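Local atomic coordinates of pyridoxal kinase (Entamoeba histolytica, PDB entry 4S1H), a protein that probably phosphorylates pyridoxal, using ATP, to form pyridoxal 5'-phosphate, and binds ADP and magnesium ions. Residues A[27-32]-A[228-233]; A[145-150]-A[162-167]. All blocks are in the same frame, centred on the assembly; numbering follows the deposited sequence.

Contact 1. Residues A[27-32]-A[228-233]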
# COMPACT_ATOMS: atom_id res chain seq x y z
N ASP A 27 -2.91 -2.43 7.55
CA ASP A 27 -3.52 -3.68 7.00
C ASP A 27 -3.35 -4.86 7.99
O ASP A 27 -4.31 -5.61 8.26
CB ASP A 27 -2.95 -4.08 5.60
CG ASP A 27 -3.28 -3.07 4.46
OD1 ASP A 27 -4.11 -2.14 4.61
OD2 ASP A 27 -2.65 -3.19 3.36
N SER A 28 -2.16 -5.03 8.58
CA SER A 28 -1.92 -6.15 9.49
C SER A 28 -2.74 -6.05 10.79
O SER A 28 -3.08 -7.05 11.38
CB SER A 28 -0.42 -6.32 9.80
OG SER A 28 -0.15 -6.15 11.18
N PHE A 29 -3.08 -4.82 11.19
CA PHE A 29 -3.96 -4.59 12.35
C PHE A 29 -5.44 -4.60 11.95
O PHE A 29 -6.28 -4.43 12.81
CB PHE A 29 -3.63 -3.24 13.05
CG PHE A 29 -2.51 -3.30 14.08
CD1 PHE A 29 -1.19 -3.20 13.70
CD2 PHE A 29 -2.80 -3.39 15.46
CE1 PHE A 29 -0.18 -3.25 14.63
CE2 PHE A 29 -1.78 -3.42 16.40
CZ PHE A 29 -0.46 -3.36 15.99
N GLN A 30 -5.73 -4.75 10.65
CA GLN A 30 -7.08 -4.76 10.11
C GLN A 30 -7.85 -3.48 10.46
O GLN A 30 -9.05 -3.52 10.77
CB GLN A 30 -7.81 -6.02 10.52
CG GLN A 30 -7.11 -7.28 10.00
CD GLN A 30 -7.64 -8.50 10.67
OE1 GLN A 30 -7.20 -8.82 11.76
NE2 GLN A 30 -8.59 -9.17 10.05
N ILE A 31 -7.17 -2.37 10.30
CA ILE A 31 -7.74 -1.02 10.50
C ILE A 31 -7.98 -0.45 9.08
O ILE A 31 -7.04 -0.20 8.32
CB ILE A 31 -6.81 -0.15 11.35
CG1 ILE A 31 -6.62 -0.73 12.78
CG2 ILE A 31 -7.37 1.27 11.39
CD1 ILE A 31 -5.51 -0.10 13.60
N GLN A 32 -9.25 -0.34 8.71
CA GLN A 32 -9.59 0.11 7.37
C GLN A 32 -9.19 1.58 7.22
O GLN A 32 -9.61 2.43 8.03
CB GLN A 32 -11.06 -0.07 7.08
CG GLN A 32 -11.37 0.28 5.64
CD GLN A 32 -12.76 -0.11 5.21
OE1 GLN A 32 -13.22 -1.22 5.48
NE2 GLN A 32 -13.45 0.79 4.51
N ILE A 228 -3.03 2.95 19.73
CA ILE A 228 -3.96 4.00 20.16
C ILE A 228 -5.38 3.72 19.66
O ILE A 228 -6.35 3.81 20.43
CB ILE A 228 -3.50 5.38 19.70
CG1 ILE A 228 -2.22 5.80 20.44
CG2 ILE A 228 -4.59 6.41 19.94
CD1 ILE A 228 -1.52 6.98 19.83
N ILE A 229 -5.48 3.38 18.39
CA ILE A 229 -6.77 3.01 17.82
C ILE A 229 -7.42 1.85 18.56
O ILE A 229 -8.65 1.86 18.79
CB ILE A 229 -6.66 2.76 16.28
CG1 ILE A 229 -6.40 4.08 15.57
CG2 ILE A 229 -7.93 2.09 15.74
CD1 ILE A 229 -6.00 3.97 14.11
N LYS A 230 -6.63 0.83 18.89
CA LYS A 230 -7.13 -0.34 19.63
C LYS A 230 -7.48 -0.04 21.11
O LYS A 230 -7.95 -0.94 21.82
CB LYS A 230 -6.14 -1.51 19.53
CG LYS A 230 -5.89 -2.05 18.11
CD LYS A 230 -7.10 -2.71 17.51
CE LYS A 230 -6.83 -3.08 16.06
NZ LYS A 230 -8.04 -3.69 15.44
N GLY A 231 -7.26 1.19 21.58
CA GLY A 231 -7.65 1.62 22.90
C GLY A 231 -6.58 1.49 23.96
O GLY A 231 -6.88 1.57 25.15
N ILE A 232 -5.34 1.27 23.55
CA ILE A 232 -4.21 1.11 24.51
C ILE A 232 -3.77 2.50 24.99
O ILE A 232 -3.60 3.38 24.17
CB ILE A 232 -3.02 0.37 23.84
CG1 ILE A 232 -3.47 -0.98 23.28
CG2 ILE A 232 -1.84 0.16 24.77
CD1 ILE A 232 -4.17 -1.87 24.27
N PRO A 233 -3.59 2.70 26.31
CA PRO A 233 -3.04 3.98 26.78
C PRO A 233 -1.71 4.31 26.14
O PRO A 233 -0.90 3.42 25.87
CB PRO A 233 -2.88 3.78 28.30
CG PRO A 233 -3.83 2.67 28.64
CD PRO A 233 -3.83 1.77 27.43
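Lys230 reaches across to Phe29 and Ile31, and Ile229 meets Ile31 beside it. The ammonium group ends beside a backbone carbonyl. NZ of Lys230 lies 3.2 Å from O of Phe29, a weak hydrogen bond. The methylene just before it does the apolar work. CE of Lys230 sits 4.1 Å from CD2 of Phe29, at the ring edge and close to the ring plane. The same CE is 4.0 Å from CG1 of Ile31, whose side chain runs past the lysine in the opposite direction. The lysine chain is bent once, at chi2 (-67°), and extended beyond, which carries NZ over to the carbonyl. Ile31 and Ile229 meet tip to tip. CD1 of Ile31 is 3.9 Å from CG2 of Ile229, and CG2 of Ile31 is 4.1 Å from CD1 of Ile229.

Each segment leaves its helix through a Schellman motif. Gln30 and Gly231 take the positive phi, and N of Gln30 bonds back to O of Asp27 at 2.9 Å. Outside the segments, Val5 of strand 5-9 touches both isoleucines. The Phe29 ring also stacks edge-to-face with Trp227. Asp27 forms a salt bridge with Arg20 of the second subunit.

The contact thus joins the C-terminal ends of helices 18-28 and 216-229 beside strand 5-9, in the mixed sheet of this ribokinase-clan fold, away from the ADP and magnesium sites. The apolar part is Ile31 against Ile229, with the lysine methylene against Ile31 and the edge of Phe29. Lys230, though exposed, makes the largest share. It adds a weak polar link, and its charge probably suits the carbonyl-rich end of helix 18-28.

Contact 2. Residues A[145-150]-A[162-167]; sequences TELSFL and IKACHI
Leu147, Ala164 and Cys165 make this contact without any flat group. The ring of Phe149 lies on another side of helix 144-151 and takes no part: O of Thr145 lies 3.4 Å above one face, offset toward the rim. Across the helices, Leu147 fits against the small side chain of Ala164. CG of Leu147 is 3.8 Å from CB of Ala164, and CD2 of Leu147 is 3.9 Å from that same methyl. CD2 also lies 4.1 Å from SG of Cys165, so one branch touches both partners. The leucine has CG opposite the backbone N (chi1 -176°), and this carries both methyls to the other helix. With alanine facing it, the backbones come close: CA of Leu147 is 7.0 Å from CA of Ala164.

Val178 of strand 175-183 touches both Leu147 and Cys165 and extends the apolar patch. Near the start of helix 144-151, OD1 of Asn143, an ADP-binding residue, is hydrogen-bonded to N of Glu146. The Leu147 side chain is about 10 Å from the bound ADP. No hydrogen bond crosses between the segments. The chemistry is purely apolar: three buried residues pack helix 144-151 against helix 158-170, near the nucleotide site.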
# COMPACT_ATOMS: atom_id res chain seq x y z
N THR A 145 16.14 16.32 15.32
CA THR A 145 16.43 17.26 14.25
C THR A 145 15.18 18.03 13.81
O THR A 145 15.22 19.25 13.60
CB THR A 145 17.05 16.52 13.05
OG1 THR A 145 18.34 16.01 13.42
CG2 THR A 145 17.22 17.45 11.87
N GLU A 146 14.10 17.29 13.66
CA GLU A 146 12.83 17.85 13.23
C GLU A 146 12.31 18.82 14.28
O GLU A 146 11.87 19.92 13.92
CB GLU A 146 11.84 16.75 12.85
CG GLU A 146 12.31 16.07 11.59
CD GLU A 146 11.81 14.67 11.39
OE1 GLU A 146 11.35 14.04 12.38
OE2 GLU A 146 11.88 14.23 10.21
N LEU A 147 12.39 18.44 15.56
CA LEU A 147 12.06 19.36 16.65
C LEU A 147 12.86 20.66 16.58
O LEU A 147 12.31 21.74 16.75
CB LEU A 147 12.23 18.68 18.03
CG LEU A 147 11.82 19.48 19.27
CD1 LEU A 147 10.33 19.84 19.25
CD2 LEU A 147 12.13 18.69 20.53
N SER A 148 14.15 20.55 16.31
CA SER A 148 14.98 21.73 16.15
C SER A 148 14.54 22.62 14.98
O SER A 148 14.49 23.85 15.10
CB SER A 148 16.43 21.30 15.99
OG SER A 148 17.29 22.40 15.86
N PHE A 149 14.20 22.01 13.85
CA PHE A 149 13.71 22.76 12.69
C PHE A 149 12.35 23.42 12.93
O PHE A 149 12.09 24.47 12.38
CB PHE A 149 13.60 21.88 11.42
CG PHE A 149 14.93 21.40 10.88
CD1 PHE A 149 16.09 22.18 11.02
CD2 PHE A 149 15.02 20.20 10.18
CE1 PHE A 149 17.31 21.74 10.52
CE2 PHE A 149 16.25 19.76 9.68
CZ PHE A 149 17.39 20.54 9.85
N LEU A 150 11.51 22.81 13.75
CA LEU A 150 10.19 23.36 14.03
C LEU A 150 10.22 24.49 15.04
O LEU A 150 9.23 25.21 15.15
CB LEU A 150 9.25 22.26 14.54
CG LEU A 150 8.89 21.19 13.55
CD1 LEU A 150 8.24 20.02 14.28
CD2 LEU A 150 7.98 21.78 12.47
N ILE A 162 13.43 19.49 26.13
CA ILE A 162 12.34 19.99 27.00
C ILE A 162 12.06 21.48 26.69
O ILE A 162 10.92 21.89 26.59
CB ILE A 162 12.67 19.73 28.49
CG1 ILE A 162 12.53 18.24 28.83
CG2 ILE A 162 11.79 20.59 29.38
CD1 ILE A 162 13.21 17.85 30.13
N LYS A 163 13.12 22.28 26.54
CA LYS A 163 12.96 23.70 26.19
C LYS A 163 12.26 23.90 24.83
O LYS A 163 11.40 24.78 24.69
CB LYS A 163 14.32 24.40 26.17
CG LYS A 163 15.06 24.43 27.48
CD LYS A 163 16.38 25.18 27.29
CE LYS A 163 17.30 25.21 28.50
NZ LYS A 163 18.57 25.93 28.16
N ALA A 164 12.60 23.07 23.84
CA ALA A 164 12.00 23.20 22.53
C ALA A 164 10.52 22.75 22.60
O ALA A 164 9.66 23.36 21.96
CB ALA A 164 12.78 22.39 21.51
N CYS A 165 10.24 21.70 23.38
CA CYS A 165 8.83 21.23 23.51
C CYS A 165 7.98 22.33 24.12
O CYS A 165 6.83 22.51 23.74
CB CYS A 165 8.73 19.98 24.37
SG CYS A 165 9.27 18.48 23.51
N HIS A 166 8.53 23.05 25.09
CA HIS A 166 7.78 24.16 25.68
C HIS A 166 7.20 25.11 24.61
O HIS A 166 6.00 25.46 24.65
CB HIS A 166 8.67 24.90 26.67
CG HIS A 166 8.02 26.11 27.27
ND1 HIS A 166 7.04 26.00 28.24
CD2 HIS A 166 8.14 27.42 26.98
CE1 HIS A 166 6.63 27.21 28.57
NE2 HIS A 166 7.28 28.09 27.82
N ILE A 167 8.05 25.47 23.65
CA ILE A 167 7.69 26.45 22.64
C ILE A 167 6.44 25.94 21.90
O ILE A 167 5.47 26.67 21.68
CB ILE A 167 8.83 26.65 21.61
CG1 ILE A 167 10.08 27.29 22.26
CG2 ILE A 167 8.37 27.47 20.42
CD1 ILE A 167 9.90 28.69 22.79

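How the contacts relate
From the N terminus, the chain passes strand 5-9 and runs along helix 18-28, whose last residues begin 27-32. Its partner comes 196 residues later, so contact 1 closes a long loop. Contact 2 lies wholly within that loop and closes a short one, with 145-150 and 162-167 only 12 residues apart. The two do not cross. Contact 1 brings an early helix to the end of helix 216-229, by strand 5-9 of the mixed six-stranded sheet. Contact 2 joins helices 144-151 and 158-170, by strand 175-183 of the antiparallel sheet. The contact centres are 29 Å apart, on opposite sides of the chain's centre, and their nearest atoms about 16 Å.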